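Local coordinates for protein CyaB (Pseudomonas aeruginosa, PDB 3R5G) that probably converts ATP into cyclic AMP, this chain being the class III adenylyl cyclase catalytic domain of a longer membrane protein, at residues 115-121 with 133-139; 19-23 with 104-108; 46-50 with 83-88; 36-40 with 57-62. Residue numbers count along the deposited sequence, not the author numbering.

Interaction 1 of 4, residues 115-121 with 133-139; sequences NTGYCTV and TIIGREV
Residues 118-121 and 133-135 pair as neighbouring antiparallel strands of the class III cyclase sheet, their axes 4.7 Å apart at 132°. Gly117 turns the corner between strands 109-116 and 118-124; after strand 133-135, Gly136 occupies the N-cap position of helix 137-148. Thr120 and Ile135 form a hydrogen-bonded pair (Thr120 N to Ile135 O 3.0 Å, Ile135 N to Thr120 O 2.9 Å); Val121 and Ile134 form a non-hydrogen-bonded pair, CA to CA 4.3 Å. Apolar contacts accompany this register: Val121 CG1 meets Ile134 CG2 at 3.3 Å, while on the other face Thr120 and Ile135 pack against Leu32 of the second subunit. Cys119 SG (chi1 m) lies 3.7 Å from Val139 CG2. Side-chain polar bonds gather at Glu138 (chi1 m, chi2 m): Asn115 ND2 (chi1 t) donates to Glu138 OE1 at 2.8 Å and to Glu138 O at 3.0 Å, while Asn115 OD1 bonds Ser157. Two waters bridge the elements, one from Tyr118 O (2.7 Å) to Glu138 N (2.9 Å), the other from Tyr118 N (2.9 Å) to Glu138 OE2 (3.0 Å). A CB on Gly117 would clash with Glu138 CD, and Gly136 has backbone angles only glycine tolerates easily. The chemistry therefore changes along the contact, from backbone pairing in the hairpin to side-chain and water bonds that fasten the helix's first turn to the corner.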
loop_
_atom_site.group_PDB
_atom_site.type_symbol
_atom_site.label_atom_id
_atom_site.label_comp_id
_atom_site.label_asym_id
_atom_site.label_seq_id
_atom_site.Cartn_x
_atom_site.Cartn_y
_atom_site.Cartn_z
ATOM N N ASN A 115 -15.073 -3.169 1.847
ATOM C CA ASN A 115 -15.493 -4.533 2.001
ATOM C C ASN A 115 -15.718 -4.783 3.455
ATOM O O ASN A 115 -15.081 -4.136 4.310
ATOM C CB ASN A 115 -14.365 -5.456 1.468
ATOM C CG ASN A 115 -14.650 -6.944 1.691
ATOM O OD1 ASN A 115 -15.748 -7.429 1.357
ATOM N ND2 ASN A 115 -13.714 -7.642 2.318
ATOM N N THR A 116 -16.503 -5.747 3.826
ATOM C CA THR A 116 -16.789 -6.131 5.208
ATOM C C THR A 116 -16.512 -7.620 5.357
ATOM O O THR A 116 -16.837 -8.408 4.506
ATOM C CB THR A 116 -18.252 -5.929 5.471
ATOM O OG1 THR A 116 -18.622 -4.565 5.225
ATOM C CG2 THR A 116 -18.702 -6.365 6.943
ATOM N N GLY A 117 -15.815 -7.983 6.413
ATOM C CA GLY A 117 -15.551 -9.420 6.714
ATOM C C GLY A 117 -14.582 -9.511 7.875
ATOM O O GLY A 117 -14.170 -8.495 8.473
ATOM N N TYR A 118 -14.308 -10.779 8.272
ATOM C CA TYR A 118 -13.411 -10.979 9.413
ATOM C C TYR A 118 -12.014 -10.711 9.092
ATOM O O TYR A 118 -11.460 -11.180 8.096
ATOM C CB TYR A 118 -13.598 -12.467 9.903
ATOM C CG TYR A 118 -14.915 -12.596 10.652
ATOM C CD1 TYR A 118 -15.024 -12.296 12.053
ATOM C CD2 TYR A 118 -16.067 -13.020 10.029
ATOM C CE1 TYR A 118 -16.262 -12.364 12.743
ATOM C CE2 TYR A 118 -17.252 -13.133 10.736
ATOM C CZ TYR A 118 -17.343 -12.790 12.072
ATOM O OH TYR A 118 -18.576 -12.905 12.744
ATOM N N CYS A 119 -11.370 -9.913 9.954
ATOM C CA CYS A 119 -9.994 -9.468 9.792
ATOM C C CYS A 119 -9.204 -9.709 11.063
ATOM O O CYS A 119 -9.802 -9.829 12.081
ATOM C CB CYS A 119 -9.940 -7.938 9.540
ATOM S SG CYS A 119 -10.779 -7.419 8.012
ATOM N N THR A 120 -7.891 -9.780 10.969
ATOM C CA THR A 120 -7.031 -9.899 12.185
ATOM C C THR A 120 -6.514 -8.524 12.519
ATOM O O THR A 120 -5.892 -7.801 11.679
ATOM C CB THR A 120 -5.863 -10.847 11.915
ATOM O OG1 THR A 120 -6.368 -12.109 11.476
ATOM C CG2 THR A 120 -4.928 -10.923 13.126
ATOM N N VAL A 121 -6.703 -8.115 13.785
ATOM C CA VAL A 121 -6.277 -6.763 14.214
ATOM C C VAL A 121 -5.298 -6.840 15.375
ATOM O O VAL A 121 -5.504 -7.639 16.272
ATOM C CB VAL A 121 -7.396 -5.865 14.839
ATOM C CG1 VAL A 121 -7.034 -4.304 14.691
ATOM C CG2 VAL A 121 -8.724 -6.284 14.310
ATOM N N THR A 133 -2.896 -2.216 13.604
ATOM C CA THR A 133 -3.384 -2.235 12.186
ATOM C C THR A 133 -4.057 -3.568 11.932
ATOM O O THR A 133 -4.303 -4.335 12.856
ATOM C CB THR A 133 -2.251 -1.905 11.229
ATOM O OG1 THR A 133 -2.694 -1.863 9.839
ATOM C CG2 THR A 133 -1.108 -2.917 11.411
ATOM N N ILE A 134 -4.453 -3.862 10.678
ATOM C CA ILE A 134 -5.254 -5.042 10.365
ATOM C C ILE A 134 -4.656 -5.692 9.140
ATOM O O ILE A 134 -4.006 -5.016 8.280
ATOM C CB ILE A 134 -6.751 -4.617 10.049
ATOM C CG1 ILE A 134 -6.804 -3.507 8.959
ATOM C CG2 ILE A 134 -7.365 -4.011 11.372
ATOM C CD1 ILE A 134 -8.333 -3.214 8.452
ATOM N N ILE A 135 -4.875 -6.999 9.098
ATOM C CA ILE A 135 -4.434 -7.812 7.954
ATOM C C ILE A 135 -5.470 -8.900 7.646
ATOM O O ILE A 135 -6.309 -9.279 8.489
ATOM C CB ILE A 135 -3.057 -8.438 8.274
ATOM C CG1 ILE A 135 -3.163 -9.417 9.451
ATOM C CG2 ILE A 135 -1.989 -7.436 8.493
ATOM C CD1 ILE A 135 -1.766 -10.173 9.811
ATOM N N GLY A 136 -5.406 -9.489 6.435
ATOM C CA GLY A 136 -6.254 -10.595 6.107
ATOM C C GLY A 136 -6.780 -10.452 4.691
ATOM O O GLY A 136 -6.659 -9.347 4.044
ATOM N N ARG A 137 -7.265 -11.556 4.149
ATOM C CA ARG A 137 -7.906 -11.550 2.820
ATOM C C ARG A 137 -8.967 -10.471 2.626
ATOM O O ARG A 137 -9.095 -9.924 1.533
ATOM C CB ARG A 137 -8.458 -12.951 2.537
ATOM C CG ARG A 137 -9.065 -13.214 1.220
ATOM C CD ARG A 137 -9.407 -14.766 1.163
ATOM N NE ARG A 137 -10.590 -15.180 1.930
ATOM C CZ ARG A 137 -11.520 -16.045 1.475
ATOM N NH1 ARG A 137 -11.429 -16.568 0.243
ATOM N NH2 ARG A 137 -12.569 -16.382 2.237
ATOM N N GLU A 138 -9.730 -10.181 3.676
ATOM C CA GLU A 138 -10.843 -9.242 3.600
ATOM C C GLU A 138 -10.312 -7.826 3.562
ATOM O O GLU A 138 -10.890 -6.929 2.919
ATOM C CB GLU A 138 -11.761 -9.445 4.800
ATOM C CG GLU A 138 -12.466 -10.841 4.873
ATOM C CD GLU A 138 -13.454 -11.183 3.807
ATOM O OE1 GLU A 138 -13.805 -10.414 2.956
ATOM O OE2 GLU A 138 -13.860 -12.378 3.789
ATOM N N VAL A 139 -9.137 -7.593 4.159
ATOM C CA VAL A 139 -8.490 -6.334 3.983
ATOM C C VAL A 139 -7.980 -6.172 2.518
ATOM O O VAL A 139 -8.157 -5.123 1.879
ATOM C CB VAL A 139 -7.272 -6.164 4.944
ATOM C CG1 VAL A 139 -6.620 -4.830 4.761
ATOM C CG2 VAL A 139 -7.641 -6.441 6.370
HETATM O O HOH W 1 -16.674 -10.011 1.033
HETATM O O HOH W 2 -16.781 -10.791 3.527
HETATM O O HOH W 3 -9.391 -11.257 6.365
HETATM O O HOH W 4 -15.234 -12.805 6.473
HETATM O O HOH W 5 -6.465 -12.618 9.014
#

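Interaction 2 of 4, residues 19-23 with 104-108; sequences GFTEL and ITKPL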
loop_
_atom_site.group_PDB
_atom_site.type_symbol
_atom_site.label_atom_id
_atom_site.label_comp_id
_atom_site.label_asym_id
_atom_site.label_seq_id
_atom_site.Cartn_x
_atom_site.Cartn_y
_atom_site.Cartn_z
ATOM N N GLY A 19 -5.381 10.824 -10.712
ATOM C CA GLY A 19 -4.802 12.063 -11.210
ATOM C C GLY A 19 -3.652 12.566 -10.339
ATOM O O GLY A 19 -2.807 13.391 -10.793
ATOM N N PHE A 20 -3.573 12.124 -9.086
ATOM C CA PHE A 20 -2.558 12.664 -8.181
ATOM C C PHE A 20 -1.134 12.352 -8.599
ATOM O O PHE A 20 -0.260 13.173 -8.473
ATOM C CB PHE A 20 -2.753 12.140 -6.744
ATOM C CG PHE A 20 -1.819 12.746 -5.790
ATOM C CD1 PHE A 20 -2.023 14.011 -5.354
ATOM C CD2 PHE A 20 -0.693 12.038 -5.357
ATOM C CE1 PHE A 20 -1.129 14.612 -4.482
ATOM C CE2 PHE A 20 0.191 12.589 -4.484
ATOM C CZ PHE A 20 -0.024 13.878 -4.021
ATOM N N THR A 21 -0.895 11.145 -9.078
ATOM C CA THR A 21 0.507 10.813 -9.409
ATOM C C THR A 21 1.056 11.742 -10.503
ATOM O O THR A 21 2.178 12.198 -10.408
ATOM C CB THR A 21 0.706 9.364 -9.726
ATOM O OG1 THR A 21 0.310 8.603 -8.562
ATOM C CG2 THR A 21 2.219 9.197 -10.055
ATOM N N GLU A 22 0.220 12.041 -11.493
ATOM C CA GLU A 22 0.541 12.962 -12.609
ATOM C C GLU A 22 0.846 14.332 -12.009
ATOM O O GLU A 22 1.913 14.947 -12.273
ATOM C CB GLU A 22 -0.684 13.011 -13.546
ATOM C CG GLU A 22 -1.008 11.653 -14.206
ATOM C CD GLU A 22 -2.015 10.692 -13.418
ATOM O OE1 GLU A 22 -1.960 10.502 -12.166
ATOM O OE2 GLU A 22 -2.852 10.066 -14.115
ATOM N N LEU A 23 -0.042 14.769 -11.128
ATOM C CA LEU A 23 0.131 16.051 -10.436
ATOM C C LEU A 23 1.449 16.122 -9.648
ATOM O O LEU A 23 2.102 17.179 -9.539
ATOM C CB LEU A 23 -1.071 16.279 -9.515
ATOM C CG LEU A 23 -1.126 17.651 -8.825
ATOM C CD1 LEU A 23 -1.635 18.786 -9.797
ATOM C CD2 LEU A 23 -1.918 17.605 -7.510
ATOM N N ILE A 104 -4.891 25.070 -10.174
ATOM C CA ILE A 104 -4.713 23.650 -10.404
ATOM C C ILE A 104 -5.938 23.290 -11.162
ATOM O O ILE A 104 -7.041 23.447 -10.645
ATOM C CB ILE A 104 -4.626 22.901 -9.042
ATOM C CG1 ILE A 104 -3.225 23.104 -8.443
ATOM C CG2 ILE A 104 -4.958 21.398 -9.187
ATOM C CD1 ILE A 104 -3.253 23.295 -6.986
ATOM N N THR A 105 -5.744 22.803 -12.379
ATOM C CA THR A 105 -6.863 22.652 -13.292
ATOM C C THR A 105 -7.040 21.199 -13.660
ATOM O O THR A 105 -8.142 20.795 -14.100
ATOM C CB THR A 105 -6.698 23.550 -14.599
ATOM O OG1 THR A 105 -6.297 22.750 -15.724
ATOM C CG2 THR A 105 -5.657 24.641 -14.396
ATOM N N LYS A 106 -5.963 20.419 -13.481
ATOM C CA LYS A 106 -5.914 19.036 -13.946
ATOM C C LYS A 106 -6.923 18.231 -13.117
ATOM O O LYS A 106 -7.138 18.505 -11.940
ATOM C CB LYS A 106 -4.510 18.458 -13.789
ATOM C CG LYS A 106 -4.196 17.315 -14.760
ATOM C CD LYS A 106 -3.192 16.284 -14.172
ATOM C CE LYS A 106 -3.886 15.196 -13.273
ATOM N NZ LYS A 106 -5.075 14.528 -13.956
ATOM N N PRO A 107 -7.582 17.275 -13.759
ATOM C CA PRO A 107 -8.651 16.679 -12.970
ATOM C C PRO A 107 -8.110 15.715 -11.865
ATOM O O PRO A 107 -7.133 14.973 -12.096
ATOM C CB PRO A 107 -9.486 15.926 -14.014
ATOM C CG PRO A 107 -8.988 16.323 -15.332
ATOM C CD PRO A 107 -7.577 16.777 -15.152
ATOM N N LEU A 108 -8.774 15.773 -10.719
ATOM C CA LEU A 108 -8.382 14.965 -9.542
ATOM C C LEU A 108 -9.681 14.431 -8.986
ATOM O O LEU A 108 -10.607 15.210 -8.721
ATOM C CB LEU A 108 -7.758 15.860 -8.479
ATOM C CG LEU A 108 -6.369 16.442 -8.807
ATOM C CD1 LEU A 108 -5.913 17.533 -7.812
ATOM C CD2 LEU A 108 -5.326 15.300 -8.911
#
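In this class III cyclase domain, the short helix 20-24 follows directly on strand 6-18, and here its start meets the loop that leads from helix 74-100 into strand 109-116. Leu23, Lys106 and Leu108 bury the most surface. Leu23 (chi1 t) points its CB toward the loop and bridges two of its apolar residues: Leu23 CD2 lies 4.0 Å from Leu108 CD1, and Leu23 CD1 lies 4.3 Å from Ile104 CG2. Leu35 of helix 29-50 touches both Leu23 and Ile104, and Trp99 of helix 74-100 backs Ile104 and Leu108, so these side chains fill the space between the helices. Leu108 leaves the loop sideways, yet its end bends in, bringing CD2 to 3.5 Å from Gly19 C and 3.6 Å from Phe20 N, against the beginning of the helix. This close fit depends on Gly19 at the N-cap position: its backbone angles suit glycine, and a CB would lie 2.4 Å from Pro107 O. Lys106 packs through its aliphatic chain, with CE 3.9 Å from Glu22 CB and 3.3 Å from Gly19 O, the carbonyl that accepts the helical bond from Leu23 N. The two charges do not form a salt bridge, as Lys106 NZ stays 5.0 Å from Glu22 OE2. Instead the lysine curls back on its own loop, Lys106 NZ donating to Pro107 O at 2.8 Å.

Interaction 3 of 4, residues 46-50 with 83-88; sequences IALKY and SMGIAM
Helical residues 46-50, in the last part of helix 29-50, run roughly antiparallel to helical residues 83-88, with short-segment axes 9.6 Å apart at 147°. Tyr50 and Met84 give the closest CA pair, 5.9 Å. Tyr50 (chi1 m, chi2 -86°) lays its ring flat against the opposing backbone: Met84 CA stands 3.7 Å from the ring centroid, 11° off the normal, in a CH-pi contact, and Tyr50 CE1 reaches Ser83 CB at 3.6 Å. Small Ala87 leaves room for the ring's outer end, its CB 3.6 Å from Tyr50 CE2; Tyr50 OH bonds Leu197 O. These two helices flank each other over one face of the class III cyclase sheet, and Met84 and Met88 rest on Phe13 of strand 6-18. One turn before the tyrosine, Ile46 (chi1 m, chi2 t) presses CG2 into a hollow lined by Met84 CG (4.1 Å), Ala87 CB (4.1 Å) and Met88 CG (3.8 Å). Compact Ala47 leaves space for the sulphur of Met84 and the terminal methyl of Met88: Ala47 CB is 3.8 Å from Met84 SD and 4.3 Å from Met88 CE.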
loop_
_atom_site.group_PDB
_atom_site.type_symbol
_atom_site.label_atom_id
_atom_site.label_comp_id
_atom_site.label_asym_id
_atom_site.label_seq_id
_atom_site.Cartn_x
_atom_site.Cartn_y
_atom_site.Cartn_z
ATOM N N ILE A 46 -13.125 14.028 8.312
ATOM C CA ILE A 46 -14.334 13.270 7.994
ATOM C C ILE A 46 -14.375 11.839 8.571
ATOM O O ILE A 46 -15.378 11.439 9.130
ATOM C CB ILE A 46 -14.545 13.233 6.449
ATOM C CG1 ILE A 46 -14.616 14.648 5.896
ATOM C CG2 ILE A 46 -15.831 12.411 6.111
ATOM C CD1 ILE A 46 -14.669 14.827 4.405
ATOM N N ALA A 47 -13.241 11.127 8.534
ATOM C CA ALA A 47 -13.202 9.818 9.141
ATOM C C ALA A 47 -13.455 9.907 10.640
ATOM O O ALA A 47 -14.207 9.093 11.148
ATOM C CB ALA A 47 -11.833 9.151 8.892
ATOM N N LEU A 48 -12.880 10.932 11.331
ATOM C CA LEU A 48 -13.176 11.054 12.798
ATOM C C LEU A 48 -14.691 11.272 13.050
ATOM O O LEU A 48 -15.283 10.595 13.897
ATOM C CB LEU A 48 -12.352 12.202 13.454
ATOM C CG LEU A 48 -12.691 12.595 14.961
ATOM C CD1 LEU A 48 -12.292 11.536 16.086
ATOM C CD2 LEU A 48 -12.099 14.014 15.315
ATOM N N LYS A 49 -15.301 12.153 12.241
ATOM C CA LYS A 49 -16.711 12.483 12.390
ATOM C C LYS A 49 -17.623 11.216 12.292
ATOM O O LYS A 49 -18.602 11.012 12.999
ATOM C CB LYS A 49 -17.119 13.476 11.314
ATOM C CG LYS A 49 -18.580 13.604 11.236
ATOM C CD LYS A 49 -18.953 14.395 9.975
ATOM C CE LYS A 49 -19.329 15.837 10.301
ATOM N NZ LYS A 49 -18.922 16.734 9.189
ATOM N N TYR A 50 -17.256 10.320 11.355
ATOM C CA TYR A 50 -17.991 9.154 11.165
ATOM C C TYR A 50 -17.636 7.956 12.042
ATOM O O TYR A 50 -18.298 6.912 11.966
ATOM C CB TYR A 50 -17.858 8.718 9.655
ATOM C CG TYR A 50 -18.847 9.518 8.784
ATOM C CD1 TYR A 50 -20.211 9.088 8.610
ATOM C CD2 TYR A 50 -18.421 10.756 8.198
ATOM C CE1 TYR A 50 -21.082 9.914 7.870
ATOM C CE2 TYR A 50 -19.326 11.557 7.491
ATOM C CZ TYR A 50 -20.628 11.069 7.303
ATOM O OH TYR A 50 -21.497 11.899 6.626
ATOM N N SER A 83 -21.182 5.763 4.403
ATOM C CA SER A 83 -21.638 7.153 4.552
ATOM C C SER A 83 -20.450 8.053 4.619
ATOM O O SER A 83 -20.486 9.160 4.043
ATOM C CB SER A 83 -22.554 7.305 5.808
ATOM O OG SER A 83 -23.683 6.450 5.672
ATOM N N MET A 84 -19.344 7.651 5.289
ATOM C CA MET A 84 -18.122 8.422 5.281
ATOM C C MET A 84 -17.612 8.594 3.850
ATOM O O MET A 84 -17.245 9.710 3.417
ATOM C CB MET A 84 -17.159 7.684 6.188
ATOM C CG MET A 84 -15.802 8.341 6.193
ATOM S SD MET A 84 -14.441 7.365 6.822
ATOM C CE MET A 84 -14.380 6.189 5.411
ATOM N N GLY A 85 -17.641 7.502 3.089
ATOM C CA GLY A 85 -17.178 7.637 1.695
ATOM C C GLY A 85 -18.036 8.576 0.865
ATOM O O GLY A 85 -17.463 9.368 0.104
ATOM N N ILE A 86 -19.366 8.520 1.050
ATOM C CA ILE A 86 -20.272 9.441 0.365
ATOM C C ILE A 86 -19.889 10.897 0.687
ATOM O O ILE A 86 -19.793 11.777 -0.190
ATOM C CB ILE A 86 -21.693 9.165 0.665
ATOM C CG1 ILE A 86 -22.134 7.839 -0.034
ATOM C CG2 ILE A 86 -22.618 10.371 0.290
ATOM C CD1 ILE A 86 -23.445 7.260 0.533
ATOM N N ALA A 87 -19.653 11.105 2.010
ATOM C CA ALA A 87 -19.284 12.400 2.440
ATOM C C ALA A 87 -17.966 12.889 1.919
ATOM O O ALA A 87 -17.784 14.099 1.622
ATOM C CB ALA A 87 -19.300 12.398 4.009
ATOM N N MET A 88 -16.938 12.030 1.822
ATOM C CA MET A 88 -15.662 12.385 1.271
ATOM C C MET A 88 -15.804 12.736 -0.192
ATOM O O MET A 88 -15.144 13.680 -0.636
ATOM C CB MET A 88 -14.672 11.228 1.452
ATOM C CG MET A 88 -14.291 10.988 2.927
ATOM S SD MET A 88 -13.274 9.508 3.038
ATOM C CE MET A 88 -12.546 9.769 4.668
#

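Interaction 4 of 4, residues 36-40 with 57-62; sequences LNNYL and FVGDCV
One regular helical turn, 36-40 of helix 29-50, lies over the tip of the beta hairpin made by strands 53-58 and 61-66, part of the class III cyclase fold. Val58 to Cys61 form a type II' turn, closed by Val58 N to Cys61 O and Cys61 N to Val58 O, both 2.9 Å; Gly59 takes its positive phi (54/-119). The helix is continuous, Leu40 N bonding Leu36 O at 2.8 Å, and the nearest CA pair is Leu36 with Asp60, 6.8 Å. Leu40 (chi1 m, chi2 t) is the central side chain. Its CD2 sits over one face of Phe57, 4.1 Å from the ring centroid in a CH-pi contact, and meets Val62 CG2 at 3.8 Å, while Leu40 CD1 approaches Gly59 O at 3.6 Å. Leu36 (chi1 t, chi2 p) packs CD1 on the turn, 3.8 Å from both Gly59 O and Asp60 CA. In class III cyclases this hairpin turn commonly carries a metal-binding aspartate; here Asp60 OD2 accepts a hydrogen bond from Ile17 N. The second subunit borders the contact: Asn37 bonds the backbone of its Asn123 and Gly125, and its Ala126 packs on Phe57. Tyr39 (chi1 t) brings its ring edge to the turn, CE2 3.8 Å from Asp60 O, and one water links Tyr39 OH (2.6 Å) to Asp60 O (2.7 Å).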
loop_
_atom_site.group_PDB
_atom_site.type_symbol
_atom_site.label_atom_id
_atom_site.label_comp_id
_atom_site.label_asym_id
_atom_site.label_seq_id
_atom_site.Cartn_x
_atom_site.Cartn_y
_atom_site.Cartn_z
ATOM N N LEU A 36 -1.415 17.892 -0.874
ATOM C CA LEU A 36 -1.624 16.550 -0.247
ATOM C C LEU A 36 -1.988 16.679 1.243
ATOM O O LEU A 36 -2.858 15.919 1.785
ATOM C CB LEU A 36 -0.379 15.666 -0.413
ATOM C CG LEU A 36 -0.363 14.278 0.240
ATOM C CD1 LEU A 36 -1.588 13.462 -0.325
ATOM C CD2 LEU A 36 0.953 13.549 -0.141
ATOM N N ASN A 37 -1.259 17.490 2.075
ATOM C CA ASN A 37 -1.531 17.533 3.464
ATOM C C ASN A 37 -2.938 18.112 3.786
ATOM O O ASN A 37 -3.552 17.656 4.751
ATOM C CB ASN A 37 -0.387 18.285 4.233
ATOM C CG ASN A 37 0.929 17.525 4.199
ATOM O OD1 ASN A 37 0.977 16.425 3.745
ATOM N ND2 ASN A 37 2.035 18.178 4.561
ATOM N N ASN A 38 -3.350 19.111 2.993
ATOM C CA ASN A 38 -4.703 19.679 3.136
ATOM C C ASN A 38 -5.751 18.575 2.918
ATOM O O ASN A 38 -6.629 18.416 3.759
ATOM C CB ASN A 38 -4.895 20.813 2.159
ATOM C CG ASN A 38 -6.318 21.417 2.204
ATOM O OD1 ASN A 38 -6.864 21.672 3.273
ATOM N ND2 ASN A 38 -6.834 21.739 1.046
ATOM N N TYR A 39 -5.545 17.854 1.844
ATOM C CA TYR A 39 -6.429 16.698 1.519
ATOM C C TYR A 39 -6.447 15.670 2.615
ATOM O O TYR A 39 -7.492 15.283 3.099
ATOM C CB TYR A 39 -5.977 16.062 0.208
ATOM C CG TYR A 39 -6.731 14.770 -0.054
ATOM C CD1 TYR A 39 -8.083 14.765 -0.544
ATOM C CD2 TYR A 39 -6.107 13.530 0.170
ATOM C CE1 TYR A 39 -8.799 13.551 -0.714
ATOM C CE2 TYR A 39 -6.796 12.311 -0.042
ATOM C CZ TYR A 39 -8.156 12.346 -0.453
ATOM O OH TYR A 39 -8.901 11.212 -0.672
ATOM N N LEU A 40 -5.259 15.221 3.071
ATOM C CA LEU A 40 -5.235 14.207 4.089
ATOM C C LEU A 40 -5.837 14.717 5.424
ATOM O O LEU A 40 -6.477 14.000 6.149
ATOM C CB LEU A 40 -3.782 13.707 4.278
ATOM C CG LEU A 40 -3.234 12.917 3.104
ATOM C CD1 LEU A 40 -1.710 12.646 3.336
ATOM C CD2 LEU A 40 -3.991 11.591 2.785
ATOM N N PHE A 57 -1.906 6.491 6.139
ATOM C CA PHE A 57 -1.855 7.044 4.839
ATOM C C PHE A 57 -0.607 6.504 4.143
ATOM O O PHE A 57 0.511 6.331 4.756
ATOM C CB PHE A 57 -1.792 8.575 4.838
ATOM C CG PHE A 57 -2.805 9.237 5.710
ATOM C CD1 PHE A 57 -2.391 10.167 6.645
ATOM C CD2 PHE A 57 -4.156 8.933 5.639
ATOM C CE1 PHE A 57 -3.350 10.791 7.473
ATOM C CE2 PHE A 57 -5.104 9.550 6.402
ATOM C CZ PHE A 57 -4.695 10.529 7.356
ATOM N N VAL A 58 -0.765 6.209 2.864
ATOM C CA VAL A 58 0.359 5.826 2.016
ATOM C C VAL A 58 0.339 6.773 0.835
ATOM O O VAL A 58 -0.418 6.563 -0.122
ATOM C CB VAL A 58 0.295 4.380 1.579
ATOM C CG1 VAL A 58 1.546 4.034 0.757
ATOM C CG2 VAL A 58 0.206 3.456 2.829
ATOM N N GLY A 59 1.139 7.824 0.859
ATOM C CA GLY A 59 0.954 8.938 -0.065
ATOM C C GLY A 59 -0.502 9.507 -0.007
ATOM O O GLY A 59 -0.999 9.964 1.048
ATOM N N ASP A 60 -1.229 9.451 -1.135
ATOM C CA ASP A 60 -2.623 9.933 -1.161
ATOM C C ASP A 60 -3.598 8.820 -0.837
ATOM O O ASP A 60 -4.788 9.112 -0.725
ATOM C CB ASP A 60 -2.982 10.449 -2.562
ATOM C CG ASP A 60 -2.711 9.395 -3.664
ATOM O OD1 ASP A 60 -1.633 8.802 -3.703
ATOM O OD2 ASP A 60 -3.594 9.080 -4.492
ATOM N N CYS A 61 -3.094 7.594 -0.678
ATOM C CA CYS A 61 -3.981 6.511 -0.278
ATOM C C CYS A 61 -4.386 6.540 1.202
ATOM O O CYS A 61 -3.506 6.724 2.056
ATOM C CB CYS A 61 -3.284 5.201 -0.542
ATOM S SG CYS A 61 -4.350 3.727 -0.144
ATOM N N VAL A 62 -5.679 6.481 1.512
ATOM C CA VAL A 62 -6.180 6.511 2.868
ATOM C C VAL A 62 -6.828 5.174 3.226
ATOM O O VAL A 62 -7.583 4.602 2.445
ATOM C CB VAL A 62 -7.279 7.537 2.966
ATOM C CG1 VAL A 62 -8.079 7.517 4.240
ATOM C CG2 VAL A 62 -6.745 8.971 2.740
HETATM O O HOH W 6 -7.440 9.029 -0.865
#

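In the fold
Interactions 1 and 3 are buried, while 2 and 4 are only partly so. Interactions 3 and 4 share helix 29-50: its later part packs on helix 74-100 through apolar packing and a CH-pi contact, whereas farther back it packs directly on the hairpin turn, with one water bridging at the side. Interaction 4 touches interaction 2 through Phe20, whose CD2 lies 3.7 Å from Asp60 CG. Interaction 1, about 9 Å from interaction 4 at the nearest atoms, reaches the same sheet but alone carries direct hydrogen bonds across its segments. Interactions 1, 2 and 4 also meet the second subunit; no other chain touches 3. Interactions 1 and 2 lie on opposite sides of the chain's centre.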